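Local coordinates for protein methylxanthine N1-demethylase NdmA (Pseudomonas putida, PDB 6ICN) that catalyses the N1-demethylation of caffeine to theobromine and formaldehyde, the first step of caffeine degradation, as a Rieske non-haem iron oxygenase, at residues Arg32-Pro37 with Asp150-Pro155; Leu140-Leu145 with Phe267-Pro272; Val232-Pro237 with Val255-Ser260. All coordinates share one frame; numbering follows the deposited sequence.

Contact 1. Residues Arg32-Pro37 with Asp150-Pro155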
loop_
_atom_site.group_PDB
_atom_site.type_symbol
_atom_site.label_atom_id
_atom_site.label_comp_id
_atom_site.label_asym_id
_atom_site.label_seq_id
_atom_site.Cartn_x
_atom_site.Cartn_y
_atom_site.Cartn_z
ATOM N N ARG A 32 -12.777 -26.460 27.006
ATOM C CA ARG A 32 -12.760 -27.483 25.959
ATOM C C ARG A 32 -13.977 -28.395 26.036
ATOM O O ARG A 32 -14.307 -29.055 25.049
ATOM C CB ARG A 32 -11.476 -28.324 26.046
ATOM C CG ARG A 32 -10.185 -27.522 25.855
ATOM C CD ARG A 32 -8.927 -28.359 26.101
ATOM N NE ARG A 32 -8.868 -29.547 25.252
ATOM C CZ ARG A 32 -8.260 -29.585 24.072
ATOM N NH1 ARG A 32 -7.648 -28.496 23.613
ATOM N NH2 ARG A 32 -8.258 -30.705 23.355
ATOM N N HIS A 33 -14.668 -28.426 27.177
ATOM C CA HIS A 33 -15.814 -29.314 27.339
ATOM C C HIS A 33 -17.104 -28.767 26.761
ATOM O O HIS A 33 -18.096 -29.500 26.713
ATOM C CB HIS A 33 -15.996 -29.634 28.836
ATOM C CG HIS A 33 -14.905 -30.498 29.370
ATOM N ND1 HIS A 33 -15.017 -31.870 29.440
ATOM C CD2 HIS A 33 -13.648 -30.202 29.782
ATOM C CE1 HIS A 33 -13.892 -32.378 29.898
ATOM N NE2 HIS A 33 -13.046 -31.389 30.119
ATOM N N PHE A 34 -17.133 -27.508 26.319
ATOM C CA PHE A 34 -18.328 -26.911 25.739
ATOM C C PHE A 34 -18.279 -26.964 24.215
ATOM O O PHE A 34 -17.216 -27.116 23.607
ATOM C CB PHE A 34 -18.477 -25.456 26.179
ATOM C CG PHE A 34 -18.756 -25.298 27.648
ATOM C CD1 PHE A 34 -20.036 -25.524 28.140
ATOM C CD2 PHE A 34 -17.748 -24.894 28.514
ATOM C CE1 PHE A 34 -20.307 -25.382 29.503
ATOM C CE2 PHE A 34 -18.010 -24.744 29.873
ATOM C CZ PHE A 34 -19.295 -24.981 30.351
ATOM N N TRP A 35 -19.458 -26.864 23.615
ATOM C CA TRP A 35 -19.576 -26.628 22.176
ATOM C C TRP A 35 -19.299 -25.165 21.865
ATOM O O TRP A 35 -19.896 -24.271 22.474
ATOM C CB TRP A 35 -20.979 -26.992 21.688
ATOM C CG TRP A 35 -21.308 -28.466 21.793
ATOM C CD1 TRP A 35 -21.797 -29.130 22.897
ATOM C CD2 TRP A 35 -21.176 -29.453 20.759
ATOM N NE1 TRP A 35 -21.967 -30.469 22.604
ATOM C CE2 TRP A 35 -21.597 -30.689 21.301
ATOM C CE3 TRP A 35 -20.743 -29.411 19.429
ATOM C CZ2 TRP A 35 -21.608 -31.866 20.553
ATOM C CZ3 TRP A 35 -20.747 -30.586 18.691
ATOM C CH2 TRP A 35 -21.195 -31.793 19.251
ATOM N N HIS A 36 -18.440 -24.920 20.876
ATOM C CA HIS A 36 -18.175 -23.567 20.418
ATOM C C HIS A 36 -18.378 -23.488 18.912
ATOM O O HIS A 36 -17.979 -24.403 18.191
ATOM C CB HIS A 36 -16.738 -23.139 20.743
ATOM C CG HIS A 36 -16.396 -23.210 22.205
ATOM N ND1 HIS A 36 -16.822 -22.263 23.115
ATOM C CD2 HIS A 36 -15.653 -24.100 22.901
ATOM C CE1 HIS A 36 -16.372 -22.586 24.318
ATOM N NE2 HIS A 36 -15.657 -23.696 24.217
ATOM N N PRO A 37 -18.929 -22.381 18.409
ATOM C CA PRO A 37 -19.044 -22.206 16.954
ATOM C C PRO A 37 -17.680 -21.855 16.390
ATOM O O PRO A 37 -16.907 -21.116 17.008
ATOM C CB PRO A 37 -20.016 -21.028 16.819
ATOM C CG PRO A 37 -19.693 -20.171 18.056
ATOM C CD PRO A 37 -19.302 -21.159 19.154
ATOM N N ASP A 150 -19.329 -35.424 28.767
ATOM C CA ASP A 150 -20.593 -35.749 28.102
ATOM C C ASP A 150 -21.811 -35.153 28.814
ATOM O O ASP A 150 -22.808 -35.830 29.062
ATOM C CB ASP A 150 -20.733 -37.262 27.942
ATOM C CG ASP A 150 -21.691 -37.642 26.825
ATOM O OD1 ASP A 150 -22.014 -36.777 25.972
ATOM O OD2 ASP A 150 -22.126 -38.802 26.807
ATOM N N CYS A 151 -21.748 -33.843 29.109
ATOM C CA CYS A 151 -22.872 -33.197 29.779
ATOM C C CYS A 151 -23.165 -31.797 29.244
ATOM O O CYS A 151 -23.888 -31.033 29.893
ATOM C CB CYS A 151 -22.624 -33.106 31.301
ATOM S SG CYS A 151 -21.251 -32.049 31.770
ATOM N N THR A 152 -22.633 -31.440 28.083
ATOM C CA THR A 152 -22.861 -30.124 27.506
ATOM C C THR A 152 -23.574 -30.274 26.171
ATOM O O THR A 152 -23.455 -31.309 25.502
ATOM C CB THR A 152 -21.536 -29.379 27.308
ATOM O OG1 THR A 152 -20.690 -30.155 26.453
ATOM C CG2 THR A 152 -20.841 -29.181 28.664
ATOM N N GLU A 153 -24.318 -29.241 25.783
ATOM C CA GLU A 153 -25.064 -29.259 24.540
ATOM C C GLU A 153 -24.858 -27.950 23.797
ATOM O O GLU A 153 -24.382 -26.961 24.358
ATOM C CB GLU A 153 -26.560 -29.477 24.765
ATOM C CG GLU A 153 -26.874 -30.910 25.143
ATOM C CD GLU A 153 -28.358 -31.197 25.184
ATOM O OE1 GLU A 153 -28.733 -32.358 24.907
ATOM O OE2 GLU A 153 -29.140 -30.267 25.497
ATOM N N ILE A 154 -25.233 -27.972 22.524
ATOM C CA ILE A 154 -25.131 -26.752 21.716
ATOM C C ILE A 154 -26.081 -25.696 22.268
ATOM O O ILE A 154 -27.241 -26.013 22.620
ATOM C CB ILE A 154 -25.426 -27.057 20.234
ATOM C CG1 ILE A 154 -24.280 -27.903 19.676
ATOM C CG2 ILE A 154 -25.631 -25.769 19.428
ATOM C CD1 ILE A 154 -24.539 -28.513 18.299
ATOM N N PRO A 155 -25.646 -24.434 22.375
ATOM C CA PRO A 155 -26.496 -23.353 22.898
ATOM C C PRO A 155 -27.877 -23.222 22.276
ATOM O O PRO A 155 -28.116 -23.624 21.133
ATOM C CB PRO A 155 -25.652 -22.105 22.598
ATOM C CG PRO A 155 -24.253 -22.591 22.747
ATOM C CD PRO A 155 -24.248 -23.998 22.204
HETATM O O HOH W 1 -16.861 -33.107 27.981
HETATM O O HOH W 2 -21.776 -26.318 25.207
HETATM O O HOH W 3 -24.178 -32.701 23.056
#
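W35 lays its indole against the T152-E153 backbone and the side chain of I154. At the root of the side chain, CB lies 4.0 Å from I154 CG1, with the ring of P155 more loosely beside it. Further out the same methylene sits over one face of the indole, 3.6 Å from W35 CD2, and makes a CH-pi contact with the five-membered ring. On the benzo ring, W35 CE3 meets I154 CD1 at 4.1 Å. On the pyrrole side, W35 CD1 comes to 3.4 Å from the carbonyl carbon of E153. The indole nitrogen reaches T152 O at the ring edge, but this NE1 to O bond is weak, 3.4 Å long and bent to 139°; a water that donates to T152 O accepts only weakly from the same N-H. A second water accepts from W35 N at 2.9 Å and donates to E153 O, joining the backbones.

T152 supplies the firmer polar link. Its OG1, held between the backbone N and the carbonyl carbon (chi1 59°), donates to H33 O over 2.7 Å, in the carbonyl plane and at a C=O...donor angle of 158°. R144 NH1 also bonds to this hydroxyl, so T152 OG1 is gripped from two residues. The methyl CG2 instead turns to F34, 3.8 Å from CD1 of the phenyl ring, and L357 of helix 350-358 packs against both residues. The contact thus fastens the loop after strand 140-144, which probably leads from the Rieske domain into the catalytic domain, against the chain entering strand 35-40, an outer strand of the six-stranded antiparallel sheet in this Rieske oxygenase.

Contact 2. Residues Leu140-Leu145 with Phe267-Pro272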
loop_
_atom_site.group_PDB
_atom_site.type_symbol
_atom_site.label_atom_id
_atom_site.label_comp_id
_atom_site.label_asym_id
_atom_site.label_seq_id
_atom_site.Cartn_x
_atom_site.Cartn_y
_atom_site.Cartn_z
ATOM N N LEU A 140 -24.549 -22.480 11.754
ATOM C CA LEU A 140 -23.165 -22.454 12.200
ATOM C C LEU A 140 -22.654 -23.879 12.355
ATOM O O LEU A 140 -23.427 -24.828 12.531
ATOM C CB LEU A 140 -23.023 -21.710 13.537
ATOM C CG LEU A 140 -23.665 -20.317 13.667
ATOM C CD1 LEU A 140 -23.422 -19.701 15.051
ATOM C CD2 LEU A 140 -23.203 -19.374 12.574
ATOM N N ILE A 141 -21.335 -24.009 12.338
ATOM C CA ILE A 141 -20.649 -25.273 12.599
ATOM C C ILE A 141 -20.068 -25.195 14.001
ATOM O O ILE A 141 -19.331 -24.244 14.320
ATOM C CB ILE A 141 -19.536 -25.539 11.568
ATOM C CG1 ILE A 141 -20.104 -25.593 10.154
ATOM C CG2 ILE A 141 -18.770 -26.812 11.926
ATOM C CD1 ILE A 141 -21.111 -26.675 9.966
ATOM N N TRP A 142 -20.391 -26.194 14.838
ATOM C CA TRP A 142 -20.009 -26.223 16.244
ATOM C C TRP A 142 -19.060 -27.382 16.517
ATOM O O TRP A 142 -19.236 -28.476 15.976
ATOM C CB TRP A 142 -21.244 -26.391 17.134
ATOM C CG TRP A 142 -22.304 -25.376 16.932
ATOM C CD1 TRP A 142 -23.241 -25.340 15.925
ATOM C CD2 TRP A 142 -22.570 -24.250 17.772
ATOM N NE1 TRP A 142 -24.064 -24.246 16.094
ATOM C CE2 TRP A 142 -23.661 -23.555 17.209
ATOM C CE3 TRP A 142 -21.956 -23.730 18.926
ATOM C CZ2 TRP A 142 -24.192 -22.399 17.783
ATOM C CZ3 TRP A 142 -22.482 -22.591 19.493
ATOM C CH2 TRP A 142 -23.585 -21.932 18.920
ATOM N N ILE A 143 -18.050 -27.152 17.359
ATOM C CA ILE A 143 -17.075 -28.175 17.719
ATOM C C ILE A 143 -16.959 -28.271 19.236
ATOM O O ILE A 143 -16.900 -27.250 19.929
ATOM C CB ILE A 143 -15.689 -27.894 17.095
ATOM C CG1 ILE A 143 -15.761 -28.049 15.574
ATOM C CG2 ILE A 143 -14.628 -28.848 17.662
ATOM C CD1 ILE A 143 -14.449 -27.657 14.887
ATOM N N ARG A 144 -16.929 -29.507 19.758
ATOM C CA ARG A 144 -16.601 -29.748 21.164
ATOM C C ARG A 144 -15.300 -30.530 21.225
ATOM O O ARG A 144 -15.235 -31.675 20.757
ATOM C CB ARG A 144 -17.713 -30.508 21.894
ATOM C CG ARG A 144 -17.356 -30.793 23.372
ATOM C CD ARG A 144 -18.548 -31.391 24.108
ATOM N NE ARG A 144 -18.992 -32.652 23.500
ATOM C CZ ARG A 144 -20.099 -33.297 23.857
ATOM N NH1 ARG A 144 -20.872 -32.813 24.823
ATOM N NH2 ARG A 144 -20.432 -34.438 23.264
ATOM N N LEU A 145 -14.268 -29.919 21.815
ATOM C CA LEU A 145 -12.945 -30.535 21.785
ATOM C C LEU A 145 -12.841 -31.727 22.728
ATOM O O LEU A 145 -12.161 -32.710 22.410
ATOM C CB LEU A 145 -11.876 -29.502 22.132
ATOM C CG LEU A 145 -11.619 -28.469 21.032
ATOM C CD1 LEU A 145 -10.769 -27.345 21.581
ATOM C CD2 LEU A 145 -10.933 -29.131 19.842
ATOM N N PHE A 267 -29.046 -13.369 18.621
ATOM C CA PHE A 267 -28.302 -14.524 19.103
ATOM C C PHE A 267 -26.833 -14.237 18.846
ATOM O O PHE A 267 -26.396 -14.157 17.688
ATOM C CB PHE A 267 -28.767 -15.805 18.410
ATOM C CG PHE A 267 -27.997 -17.033 18.801
ATOM C CD1 PHE A 267 -28.255 -17.692 20.003
ATOM C CD2 PHE A 267 -27.020 -17.550 17.959
ATOM C CE1 PHE A 267 -27.561 -18.834 20.342
ATOM C CE2 PHE A 267 -26.304 -18.706 18.296
ATOM C CZ PHE A 267 -26.575 -19.351 19.490
ATOM N N ASN A 268 -26.077 -14.042 19.917
ATOM C CA ASN A 268 -24.672 -13.675 19.798
ATOM C C ASN A 268 -23.823 -14.713 20.512
ATOM O O ASN A 268 -24.102 -15.062 21.664
ATOM C CB ASN A 268 -24.422 -12.272 20.375
ATOM C CG ASN A 268 -23.055 -11.717 19.976
ATOM O OD1 ASN A 268 -22.088 -11.871 20.726
ATOM N ND2 ASN A 268 -22.962 -11.093 18.775
ATOM N N VAL A 269 -22.798 -15.225 19.831
ATOM C CA VAL A 269 -21.898 -16.200 20.445
ATOM C C VAL A 269 -20.463 -15.951 19.972
ATOM O O VAL A 269 -20.221 -15.606 18.809
ATOM C CB VAL A 269 -22.376 -17.645 20.158
ATOM C CG1 VAL A 269 -22.502 -17.911 18.630
ATOM C CG2 VAL A 269 -21.478 -18.680 20.849
ATOM N N SER A 270 -19.508 -16.112 20.887
ATOM C CA SER A 270 -18.095 -15.866 20.616
ATOM C C SER A 270 -17.347 -17.190 20.517
ATOM O O SER A 270 -17.459 -18.037 21.412
ATOM C CB SER A 270 -17.441 -15.011 21.714
ATOM O OG SER A 270 -18.091 -13.767 21.905
ATOM N N CYS A 271 -16.576 -17.356 19.449
ATOM C CA CYS A 271 -15.577 -18.421 19.385
ATOM C C CYS A 271 -14.296 -17.961 20.071
ATOM O O CYS A 271 -13.676 -16.980 19.622
ATOM C CB CYS A 271 -15.276 -18.808 17.949
ATOM S SG CYS A 271 -13.998 -20.101 17.747
ATOM N N PRO A 272 -13.875 -18.610 21.147
ATOM C CA PRO A 272 -12.575 -18.295 21.747
ATOM C C PRO A 272 -11.447 -18.853 20.893
ATOM O O PRO A 272 -11.043 -20.012 21.025
ATOM C CB PRO A 272 -12.651 -18.984 23.115
ATOM C CG PRO A 272 -13.511 -20.188 22.846
ATOM C CD PRO A 272 -14.561 -19.708 21.862
#
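W142 and L140 meet F267 and V269 where two beta sheets face each other, the antiparallel sheet holding strand 140-144 and the seven-stranded sheet of the catalytic domain, which has the helix-grip fold of Rieske oxygenases. The strand segments stay 10.5 Å apart at closest approach and run at 50° to each other, so side chains alone bridge them.

W142 and F267 come from opposite directions and meet rim against rim: W142 CH2, at the far corner of the six-membered ring, lies 4.0 Å from F267 CZ, near the plane of either ring. Neither face is used in this pair. F267 CG is anti to the backbone N (chi1 177°), which extends the phenyl toward the indole, while the W142 NE1 to R137 O hydrogen bond probably helps set the turn of the indole. I154 and P155 also pack on W142, and F157 meets the F267 ring.

L140 and V269 reach toward each other tip to tip, their methyls CD1 and CG1 4.1 Å apart. L140 CD1 also approaches the edge of the F267 ring, more distantly. The interface is wholly apolar and buried, with a second link through P37, which touches both W142 and V269. One methyl serves two neighbours: V269 CG1, which meets L140 CD1, also lies 4.2 Å from W142 CH2, obliquely to the indole.

Contact 3. Residues Val232-Pro237 with Val255-Ser260. With CFF (caffeine), chain F.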
loop_
_atom_site.group_PDB
_atom_site.type_symbol
_atom_site.label_atom_id
_atom_site.label_comp_id
_atom_site.label_asym_id
_atom_site.label_seq_id
_atom_site.Cartn_x
_atom_site.Cartn_y
_atom_site.Cartn_z
ATOM N N VAL A 232 -34.202 6.958 19.770
ATOM C CA VAL A 232 -33.357 5.974 19.094
ATOM C C VAL A 232 -34.053 5.551 17.804
ATOM O O VAL A 232 -35.284 5.681 17.700
ATOM C CB VAL A 232 -33.056 4.770 20.009
ATOM C CG1 VAL A 232 -32.334 5.225 21.282
ATOM C CG2 VAL A 232 -34.332 4.013 20.356
ATOM N N PRO A 233 -33.318 5.064 16.795
ATOM C CA PRO A 233 -33.958 4.694 15.524
ATOM C C PRO A 233 -35.001 3.602 15.716
ATOM O O PRO A 233 -34.933 2.806 16.654
ATOM C CB PRO A 233 -32.787 4.192 14.664
ATOM C CG PRO A 233 -31.555 4.775 15.292
ATOM C CD PRO A 233 -31.849 4.917 16.754
ATOM N N ASN A 234 -35.976 3.561 14.802
ATOM C CA ASN A 234 -37.023 2.546 14.881
ATOM C C ASN A 234 -36.484 1.132 14.673
ATOM O O ASN A 234 -37.085 0.174 15.175
ATOM C CB ASN A 234 -38.140 2.869 13.871
ATOM C CG ASN A 234 -39.204 1.763 13.770
ATOM O OD1 ASN A 234 -39.533 1.304 12.669
ATOM N ND2 ASN A 234 -39.742 1.331 14.915
ATOM N N GLN A 235 -35.364 0.973 13.961
ATOM C CA GLN A 235 -34.776 -0.356 13.812
ATOM C C GLN A 235 -33.931 -0.775 15.013
ATOM O O GLN A 235 -33.448 -1.914 15.039
ATOM C CB GLN A 235 -33.931 -0.443 12.534
ATOM C CG GLN A 235 -32.597 0.306 12.572
ATOM C CD GLN A 235 -32.718 1.746 12.092
ATOM O OE1 GLN A 235 -33.772 2.376 12.241
ATOM N NE2 GLN A 235 -31.640 2.273 11.501
ATOM N N ALA A 236 -33.737 0.102 15.995
ATOM C CA ALA A 236 -33.060 -0.293 17.223
ATOM C C ALA A 236 -33.902 -1.334 17.951
ATOM O O ALA A 236 -35.088 -1.076 18.219
ATOM C CB ALA A 236 -32.819 0.914 18.129
ATOM N N PRO A 237 -33.354 -2.527 18.263
ATOM C CA PRO A 237 -34.120 -3.492 19.068
ATOM C C PRO A 237 -34.180 -3.069 20.525
ATOM O O PRO A 237 -33.416 -3.569 21.355
ATOM C CB PRO A 237 -33.343 -4.806 18.894
ATOM C CG PRO A 237 -32.456 -4.577 17.673
ATOM C CD PRO A 237 -32.115 -3.122 17.729
ATOM N N VAL A 255 -36.337 -9.583 22.205
ATOM C CA VAL A 255 -36.821 -8.220 22.417
ATOM C C VAL A 255 -38.266 -8.127 21.941
ATOM O O VAL A 255 -38.565 -8.369 20.763
ATOM C CB VAL A 255 -35.958 -7.170 21.697
ATOM C CG1 VAL A 255 -36.460 -5.764 22.028
ATOM C CG2 VAL A 255 -34.489 -7.316 22.067
ATOM N N SER A 256 -39.164 -7.759 22.850
ATOM C CA SER A 256 -40.471 -7.243 22.453
ATOM C C SER A 256 -40.324 -5.731 22.303
ATOM O O SER A 256 -40.354 -4.995 23.292
ATOM C CB SER A 256 -41.534 -7.629 23.475
ATOM O OG SER A 256 -41.444 -9.013 23.768
ATOM N N LYS A 257 -40.142 -5.271 21.058
ATOM C CA LYS A 257 -39.813 -3.871 20.796
ATOM C C LYS A 257 -40.964 -2.949 21.176
ATOM O O LYS A 257 -42.136 -3.273 20.963
ATOM C CB LYS A 257 -39.483 -3.656 19.316
ATOM C CG LYS A 257 -38.211 -4.337 18.822
ATOM C CD LYS A 257 -38.086 -4.201 17.306
ATOM C CE LYS A 257 -38.017 -2.741 16.879
ATOM N NZ LYS A 257 -37.968 -2.600 15.396
ATOM N N TYR A 258 -40.616 -1.778 21.717
ATOM C CA TYR A 258 -41.624 -0.774 22.051
ATOM C C TYR A 258 -42.175 -0.097 20.800
ATOM O O TYR A 258 -43.392 0.100 20.677
ATOM C CB TYR A 258 -41.032 0.280 22.988
ATOM C CG TYR A 258 -40.599 -0.226 24.349
ATOM C CD1 TYR A 258 -41.226 -1.318 24.946
ATOM C CD2 TYR A 258 -39.567 0.399 25.042
ATOM C CE1 TYR A 258 -40.831 -1.776 26.195
ATOM C CE2 TYR A 258 -39.162 -0.052 26.289
ATOM C CZ TYR A 258 -39.798 -1.137 26.862
ATOM O OH TYR A 258 -39.397 -1.582 28.102
ATOM N N SER A 259 -41.294 0.272 19.863
ATOM C CA SER A 259 -41.697 1.119 18.744
ATOM C C SER A 259 -42.605 0.393 17.756
ATOM O O SER A 259 -43.487 1.019 17.157
ATOM C CB SER A 259 -40.461 1.646 18.015
ATOM O OG SER A 259 -39.699 0.571 17.487
ATOM N N SER A 260 -42.404 -0.911 17.563
ATOM C CA SER A 260 -43.115 -1.649 16.531
ATOM C C SER A 260 -44.043 -2.731 17.065
ATOM O O SER A 260 -44.784 -3.320 16.269
ATOM C CB SER A 260 -42.115 -2.297 15.561
ATOM O OG SER A 260 -41.215 -3.133 16.275
HETATM N N1 CFF F . -26.743 -5.482 22.091
HETATM C C2 CFF F . -28.018 -5.064 22.375
HETATM C C10 CFF F . -25.843 -5.834 23.174
HETATM C C6 CFF F . -26.317 -5.563 20.828
HETATM N N3 CFF F . -28.864 -4.730 21.367
HETATM O O11 CFF F . -28.389 -4.993 23.507
HETATM C C12 CFF F . -30.223 -4.283 21.657
HETATM C C4 CFF F . -28.436 -4.810 20.086
HETATM C C5 CFF F . -27.185 -5.227 19.805
HETATM N N9 CFF F . -29.052 -4.546 18.921
HETATM O O13 CFF F . -25.199 -5.929 20.584
HETATM N N7 CFF F . -27.038 -5.227 18.467
HETATM C C8 CFF F . -28.187 -4.806 17.926
HETATM C C14 CFF F . -25.997 -5.549 17.507
HETATM O O HOH W 4 -37.031 0.975 18.257
HETATM O O HOH W 5 -35.317 -3.783 15.211
#
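N234, in the type I beta turn P233-A236, offers its side-chain amide to S259 and its peptide carbonyl to K257, close to the caffeine pocket of the catalytic domain. Caffeine is the ring system here, and P237, next after the turn, comes edge-on to its imidazole ring at N9: P237 CG is 3.6 Å from N9 of caffeine, and CG and CD both lie near the ligand plane rather than over a face. The amide turns its nitrogen to the serine: N234 ND2 is 2.7 Å from S259 OG, but the N-H points well off the line (117°) and the bond is weak. The peptide group is better engaged. K257 NZ donates to N234 O over 2.9 Å, lying in the carbonyl plane at a C=O...donor angle of 156°.

The lysine gets there by a bend. Its chain leaves strand 250-257 and runs past P237, CG near the proline CA, then kinks at chi3 (61°), bringing the ammonium group beside the turn, at N234 O. A water 2.9 Å from K257 NZ accepts from it and donates to Q235 O. Another water lies among N234 O, A236 O and S259 OG. Within the turn, A236 N bonds to P233 O at 3.0 Å. K257 thus holds one backbone oxygen directly and a second through water, which probably steadies the turn.

Beyond the turn the contact becomes apolar. P237 CB lies 4.2 Å from V255 CG2, with H264 of the neighbouring strand also touching P237, while F299 of helix 293-313 packs on Q235, A236 and P237. The proline carbonyl goes to the N3-methyl of the ligand, P237 O lying 3.3 Å from caffeine C12.

Overall arrangement
From the N terminus, 32-37 leads into strand 35-40, which pairs with strand 140-144. The chain meets it again at 150-155, where contact 1 closes. By then contact 2 has opened at 140-145, so the two cross, and they touch through the strand pairing and through R144. Contact 2 closes only at 267-272, joining the Rieske-side sheet to the catalytic-domain sheet. Contact 3 is nested inside that loop and ties the segment before strand 239-246 to the end of strand 250-257. It shares the catalytic-domain sheet with contact 2, yet its centre lies about 28 Å from that of contact 2, beside the caffeine pocket.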